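Metallo-beta-lactamase (Serratia marcescens, PDB 6K4X) hydrolyses the beta-lactam ring of antibiotics with a two-zinc active site, as expected of a subclass B3 metallo-beta-lactamase, and is held here with a sulfanylbenzoic acid inhibitor. Local coordinates at residues 98-101 and 102-106; 128-131 and 132-135; 253-256 and 257-261. One frame throughout, in Å; residues are numbered along the deposited sequence.

Contact 1 of 3, residues 98-101 and 102-106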
loop_
_atom_site.group_PDB
_atom_site.type_symbol
_atom_site.label_atom_id
_atom_site.label_comp_id
_atom_site.label_asym_id
_atom_site.label_seq_id
_atom_site.Cartn_x
_atom_site.Cartn_y
_atom_site.Cartn_z
ATOM N N ASN A 98 13.112 -4.016 2.290
ATOM C CA ASN A 98 12.824 -2.570 2.275
ATOM C C ASN A 98 13.077 -1.907 3.635
ATOM O O ASN A 98 12.953 -0.684 3.753
ATOM C CB ASN A 98 11.379 -2.292 1.856
ATOM C CG ASN A 98 11.117 -2.476 0.371
ATOM O OD1 ASN A 98 12.021 -2.795 -0.408
ATOM N ND2 ASN A 98 9.886 -2.249 -0.051
ATOM N N VAL A 99 13.429 -2.682 4.665
ATOM C CA VAL A 99 13.657 -2.102 5.993
ATOM C C VAL A 99 14.718 -0.995 5.933
ATOM O O VAL A 99 14.519 0.098 6.479
ATOM C CB VAL A 99 14.005 -3.206 7.014
ATOM C CG1 VAL A 99 14.580 -2.623 8.305
ATOM C CG2 VAL A 99 12.800 -4.084 7.313
ATOM N N ASP A 100 15.858 -1.278 5.301
ATOM C CA ASP A 100 16.933 -0.324 5.309
ATOM C C ASP A 100 16.529 0.960 4.564
ATOM O O ASP A 100 16.891 2.061 4.961
ATOM C CB ASP A 100 18.185 -0.963 4.723
ATOM C CG ASP A 100 19.417 -0.151 5.030
ATOM O OD1 ASP A 100 19.682 0.056 6.220
ATOM O OD2 ASP A 100 20.067 0.274 4.076
ATOM N N THR A 101 15.750 0.803 3.492
ATOM C CA THR A 101 15.297 1.936 2.739
ATOM C C THR A 101 14.384 2.808 3.601
ATOM O O THR A 101 14.469 4.044 3.590
ATOM C CB THR A 101 14.531 1.535 1.485
ATOM O OG1 THR A 101 15.351 0.664 0.706
ATOM C CG2 THR A 101 14.139 2.748 0.681
ATOM N N LEU A 102 13.482 2.191 4.363
ATOM C CA LEU A 102 12.597 2.987 5.212
ATOM C C LEU A 102 13.382 3.688 6.326
ATOM O O LEU A 102 13.011 4.785 6.753
ATOM C CB LEU A 102 11.508 2.109 5.825
ATOM C CG LEU A 102 10.472 1.576 4.833
ATOM C CD1 LEU A 102 9.518 0.633 5.532
ATOM C CD2 LEU A 102 9.701 2.693 4.139
ATOM N N ARG A 103 14.435 3.049 6.836
ATOM C CA ARG A 103 15.219 3.654 7.894
ATOM C C ARG A 103 16.026 4.829 7.377
ATOM O O ARG A 103 16.194 5.804 8.114
ATOM C CB ARG A 103 16.211 2.678 8.512
ATOM C CG ARG A 103 15.520 1.629 9.351
ATOM C CD ARG A 103 16.479 0.578 9.835
ATOM N NE ARG A 103 15.799 -0.225 10.838
ATOM C CZ ARG A 103 16.286 -1.356 11.332
ATOM N NH1 ARG A 103 17.423 -1.846 10.859
ATOM N NH2 ARG A 103 15.632 -1.974 12.296
ATOM N N THR A 104 16.534 4.761 6.152
ATOM C CA THR A 104 17.440 5.805 5.647
ATOM C C THR A 104 16.724 6.790 4.725
ATOM O O THR A 104 17.235 7.897 4.508
ATOM C CB THR A 104 18.615 5.192 4.899
ATOM O OG1 THR A 104 18.102 4.535 3.747
ATOM C CG2 THR A 104 19.431 4.260 5.761
ATOM N N GLY A 105 15.628 6.348 4.115
ATOM C CA GLY A 105 14.930 7.110 3.097
ATOM C C GLY A 105 15.630 7.151 1.757
ATOM O O GLY A 105 15.305 7.997 0.943
ATOM N N VAL A 106 16.525 6.195 1.498
ATOM C CA VAL A 106 17.291 6.134 0.263
ATOM C C VAL A 106 17.140 4.728 -0.322
ATOM O O VAL A 106 17.495 3.747 0.312
ATOM C CB VAL A 106 18.782 6.432 0.484
ATOM C CG1 VAL A 106 19.550 6.373 -0.823
ATOM C CG2 VAL A 106 19.003 7.759 1.198
HETATM O O HOH W 1 19.386 -1.051 9.059
#

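Contact 2 of 3, residues 128-131 and 132-135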
loop_
_atom_site.group_PDB
_atom_site.type_symbol
_atom_site.label_atom_id
_atom_site.label_comp_id
_atom_site.label_asym_id
_atom_site.label_seq_id
_atom_site.Cartn_x
_atom_site.Cartn_y
_atom_site.Cartn_z
ATOM N N ALA A 128 11.094 -5.954 10.254
ATOM C CA ALA A 128 10.737 -6.804 9.133
ATOM C C ALA A 128 9.602 -7.762 9.496
ATOM O O ALA A 128 9.527 -8.287 10.605
ATOM C CB ALA A 128 11.935 -7.612 8.687
ATOM N N VAL A 129 8.780 -8.066 8.493
ATOM C CA VAL A 129 7.834 -9.169 8.513
ATOM C C VAL A 129 8.104 -10.082 7.316
ATOM O O VAL A 129 8.588 -9.626 6.276
ATOM C CB VAL A 129 6.381 -8.681 8.464
ATOM C CG1 VAL A 129 6.045 -7.874 9.694
ATOM C CG2 VAL A 129 6.060 -7.910 7.201
ATOM N N ALA A 130 7.735 -11.357 7.461
ATOM C CA ALA A 130 7.925 -12.367 6.436
ATOM C C ALA A 130 6.639 -12.577 5.640
ATOM O O ALA A 130 5.535 -12.273 6.088
ATOM C CB ALA A 130 8.348 -13.671 7.068
ATOM N N ASP A 131 6.797 -13.186 4.467
ATOM C CA ASP A 131 5.664 -13.630 3.684
ATOM C C ASP A 131 4.761 -14.512 4.542
ATOM O O ASP A 131 5.243 -15.455 5.193
ATOM C CB ASP A 131 6.149 -14.398 2.458
ATOM C CG ASP A 131 5.044 -14.752 1.485
ATOM O OD1 ASP A 131 4.105 -13.961 1.256
ATOM O OD2 ASP A 131 5.183 -15.819 0.861
ATOM N N GLY A 132 3.458 -14.232 4.518
ATOM C CA GLY A 132 2.474 -15.029 5.223
ATOM C C GLY A 132 2.284 -14.652 6.686
ATOM O O GLY A 132 1.418 -15.186 7.354
ATOM N N GLU A 133 3.094 -13.728 7.212
ATOM C CA GLU A 133 3.086 -13.434 8.641
ATOM C C GLU A 133 1.848 -12.629 9.033
ATOM O O GLU A 133 1.398 -11.751 8.295
ATOM C CB GLU A 133 4.353 -12.667 8.991
ATOM C CG GLU A 133 4.475 -12.306 10.456
ATOM C CD GLU A 133 5.824 -11.721 10.810
ATOM O OE1 GLU A 133 6.812 -12.052 10.142
ATOM O OE2 GLU A 133 5.879 -10.897 11.734
ATOM N N LEU A 134 1.298 -12.939 10.208
ATOM C CA LEU A 134 0.176 -12.206 10.765
ATOM C C LEU A 134 0.648 -11.102 11.709
ATOM O O LEU A 134 1.502 -11.328 12.602
ATOM C CB LEU A 134 -0.700 -13.180 11.558
ATOM C CG LEU A 134 -1.675 -14.003 10.729
ATOM C CD1 LEU A 134 -2.498 -14.908 11.631
ATOM C CD2 LEU A 134 -2.590 -13.113 9.897
ATOM N N VAL A 135 0.067 -9.920 11.543
ATOM C CA VAL A 135 0.223 -8.791 12.440
ATOM C C VAL A 135 -1.069 -8.686 13.241
ATOM O O VAL A 135 -2.143 -8.541 12.653
ATOM C CB VAL A 135 0.504 -7.491 11.672
ATOM C CG1 VAL A 135 0.612 -6.294 12.608
ATOM C CG2 VAL A 135 1.746 -7.632 10.816
#

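Contact 3 of 3, residues 253-256 and 257-261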
loop_
_atom_site.group_PDB
_atom_site.type_symbol
_atom_site.label_atom_id
_atom_site.label_comp_id
_atom_site.label_asym_id
_atom_site.label_seq_id
_atom_site.Cartn_x
_atom_site.Cartn_y
_atom_site.Cartn_z
ATOM N N LEU A 253 4.495 -5.158 -17.778
ATOM C CA LEU A 253 5.782 -5.820 -17.938
ATOM C C LEU A 253 5.940 -6.394 -19.347
ATOM O O LEU A 253 7.010 -6.243 -19.943
ATOM C CB LEU A 253 5.959 -6.917 -16.895
ATOM C CG LEU A 253 7.250 -7.734 -17.044
ATOM C CD1 LEU A 253 8.487 -6.872 -16.873
ATOM C CD2 LEU A 253 7.263 -8.865 -16.021
ATOM N N GLU A 254 4.901 -7.020 -19.893
ATOM C CA GLU A 254 5.048 -7.604 -21.214
ATOM C C GLU A 254 5.272 -6.520 -22.264
ATOM O O GLU A 254 6.086 -6.681 -23.173
ATOM C CB GLU A 254 3.853 -8.484 -21.565
ATOM C CG GLU A 254 3.856 -9.791 -20.768
ATOM C CD GLU A 254 5.143 -10.623 -20.847
ATOM O OE1 GLU A 254 5.861 -10.573 -21.890
ATOM O OE2 GLU A 254 5.488 -11.322 -19.879
ATOM N N THR A 255 4.566 -5.405 -22.136
ATOM C CA THR A 255 4.787 -4.291 -23.047
ATOM C C THR A 255 6.240 -3.817 -22.948
ATOM O O THR A 255 6.897 -3.507 -23.951
ATOM C CB THR A 255 3.801 -3.148 -22.759
ATOM O OG1 THR A 255 2.470 -3.558 -23.086
ATOM C CG2 THR A 255 4.089 -1.918 -23.591
ATOM N N ARG A 256 6.743 -3.694 -21.725
ATOM C CA ARG A 256 8.122 -3.227 -21.488
ATOM C C ARG A 256 9.143 -4.194 -22.089
ATOM O O ARG A 256 10.054 -3.770 -22.816
ATOM C CB ARG A 256 8.353 -3.045 -19.995
ATOM C CG ARG A 256 9.787 -2.676 -19.630
ATOM C CD ARG A 256 10.273 -1.392 -20.307
ATOM N NE ARG A 256 11.669 -1.123 -19.970
ATOM C CZ ARG A 256 12.097 -0.296 -19.025
ATOM N NH1 ARG A 256 11.241 0.372 -18.268
ATOM N NH2 ARG A 256 13.396 -0.173 -18.825
ATOM N N LEU A 257 8.985 -5.493 -21.846
ATOM C CA LEU A 257 9.967 -6.457 -22.339
ATOM C C LEU A 257 9.959 -6.411 -23.874
ATOM O O LEU A 257 11.009 -6.508 -24.523
ATOM C CB LEU A 257 9.673 -7.872 -21.831
ATOM C CG LEU A 257 9.893 -8.070 -20.336
ATOM C CD1 LEU A 257 9.468 -9.465 -19.910
ATOM C CD2 LEU A 257 11.319 -7.795 -19.914
ATOM N N ALA A 258 8.778 -6.294 -24.482
ATOM C CA ALA A 258 8.703 -6.190 -25.963
ATOM C C ALA A 258 9.466 -4.950 -26.438
ATOM O O ALA A 258 10.173 -5.009 -27.464
ATOM C CB ALA A 258 7.263 -6.176 -26.412
ATOM N N SER A 259 9.342 -3.840 -25.730
ATOM C CA SER A 259 9.964 -2.559 -26.106
ATOM C C SER A 259 11.494 -2.657 -26.031
ATOM O O SER A 259 12.191 -1.870 -26.649
ATOM C CB SER A 259 9.467 -1.415 -25.237
ATOM O OG SER A 259 8.045 -1.304 -25.242
ATOM N N GLU A 260 12.012 -3.613 -25.260
ATOM C CA GLU A 260 13.461 -3.762 -25.027
ATOM C C GLU A 260 14.116 -4.686 -26.055
ATOM O O GLU A 260 15.347 -4.769 -26.120
ATOM C CB GLU A 260 13.729 -4.329 -23.637
ATOM C CG GLU A 260 13.311 -3.390 -22.535
ATOM C CD GLU A 260 13.731 -3.831 -21.155
ATOM O OE1 GLU A 260 14.001 -5.048 -20.981
ATOM O OE2 GLU A 260 13.786 -2.971 -20.255
ATOM N N LYS A 261 13.319 -5.417 -26.822
ATOM C CA LYS A 261 13.904 -6.353 -27.781
ATOM C C LYS A 261 14.745 -5.598 -28.805
ATOM O O LYS A 261 14.370 -4.522 -29.249
ATOM C CB LYS A 261 12.823 -7.142 -28.511
ATOM C CG LYS A 261 11.978 -7.999 -27.596
ATOM C CD LYS A 261 12.598 -9.311 -27.278
ATOM C CE LYS A 261 12.473 -10.298 -28.417
ATOM N NZ LYS A 261 13.262 -11.515 -28.126
#

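Contact 1 of 3, residues 98-101 and 102-106
G105 N donates to T101 O over 2.6 Å and T104 N to D100 O over 3.0 Å, the last i to i+4 bonds of the short helix 99-104. Two more bonds of the same kind, R103 N to V99 O and L102 N to N98 O, hold the preceding turn. G105 then leaves the helix with positive phi (74°), and the hydroxyl of T104 secures the exit: with OG1 set between the backbone N and the carbonyl carbon (chi1 65°), it accepts from V106 N at 3.2 Å, an ST turn, while lying 3.0 Å from D100 O. On the outer side, in the conformers modelled here, a water bridges two charged groups too far apart to pair directly, giving a proton to D100 OD1 and accepting from R103 NH1 at 2.8 Å in the plane of the guanidinium. The other end of that group, NH2, bonds to V126 O on strand 126-129. R103 reaches this position as an extended chain running alongside V99, whose CG1 sits 3.6 Å above the guanidinium plane, over its centre. Toward the loop, T101 CG2 rests 3.5 Å from V106 O. N98 turns its amide inward, ND2 bonding to T151 OG1 close to the zinc ligand H72. In this conformer V99 CG1 over one face, the water at its edge and V126 O at NH2 limit how the guanidinium can turn. A sulfate, probably from the crystallisation liquor, also lies close to R103, so its positive charge probably has more than one counterpart.

Contact 2 of 3, residues 128-131 and 132-135
A130 and E133 face each other across a type II beta turn, with E133 N donating to A130 O over 3.1 Å from well above the carbonyl plane. D131 and G132 occupy the corner, and G132 takes the positive phi (85°) that glycine readily adopts at the third position of such a turn. A second bond, made by a side chain, ties the same two residues: E133 OE1 accepts from A130 N at 2.9 Å, nearly straight at the hydrogen (168°), though the donor approaches from above the carboxylate plane. The glutamate gets there by placing CG anti to its backbone N (chi1 -180°) and running on extended. The E133 and V129 side chains cross at about a right angle, with OE2 of E133 3.7 Å from V129 CG1. V129 CG1 and V135 CG2 make a looser apolar contact at 4.4 Å. OD1 of D131 takes a hydrogen bond from A146 N. The turn links strand 126-129, the edge of the seven-stranded sheet, to strand 134-137, the edge of the five-stranded one; V129 and V135 both pack on L93 of strand 91-95, and V129 also reaches A144 of strand 140-146.

Contact 3 of 3, residues 253-256 and 257-261
R256 and E260, one turn apart near the C-terminal end of helix 241-260, form an i to i+4 salt bridge. The arginine leaves the helix with CG on the side opposite its own N (chi1 175°) and bends at chi2 (58°), which turns the guanidinium forward, toward the C-terminal end, to meet E260. NE donates to OE2 of E260 at 2.8 Å, whereas the bond from NH2 is weak; the two planes stand 72° apart, so this is not a flat, two-pronged pairing. F186 N also donates to OE2, S187 OG bonds to OE1, and R256 NH2 reaches S180 OG, joining the pair to the neighbouring loop. On the inner side L253 CD1 lies 3.9 Å from L257 CG, the two leucines crossing at a slant, and both pack against helix 190-205. E254, farther round, pairs with R197 of that helix. On the outer side, in the conformer modelled, S259 turns its hydroxyl back along the helix (chi1 -55°), and T255 O receives two donors from opposite faces of its carbonyl plane: S259 N at 3.0 Å and S259 OG at 2.8 Å.

How the contacts relate
The three contacts come in series along the chain. Contacts 1 and 2 are neighbours, their centres 18 Å apart: helix 99-104 belongs to the beta-alpha-beta unit of strands 91-95 and 126-129, and the second of those strands runs into the turn of contact 2. They touch where V99 CG2 meets A128 CA at 3.9 Å. Contact 2 thus passes the chain from one sheet to the other of the alpha-beta/beta-alpha sandwich of the metallo-beta-lactamase fold. Contact 3, on the last helix, is centred 29 Å from the centre of contact 1 and 32 Å from that of contact 2. The side chains of N98, about 9 Å from a zinc ion, and R256, about 10 Å from the inhibitor, flank the site.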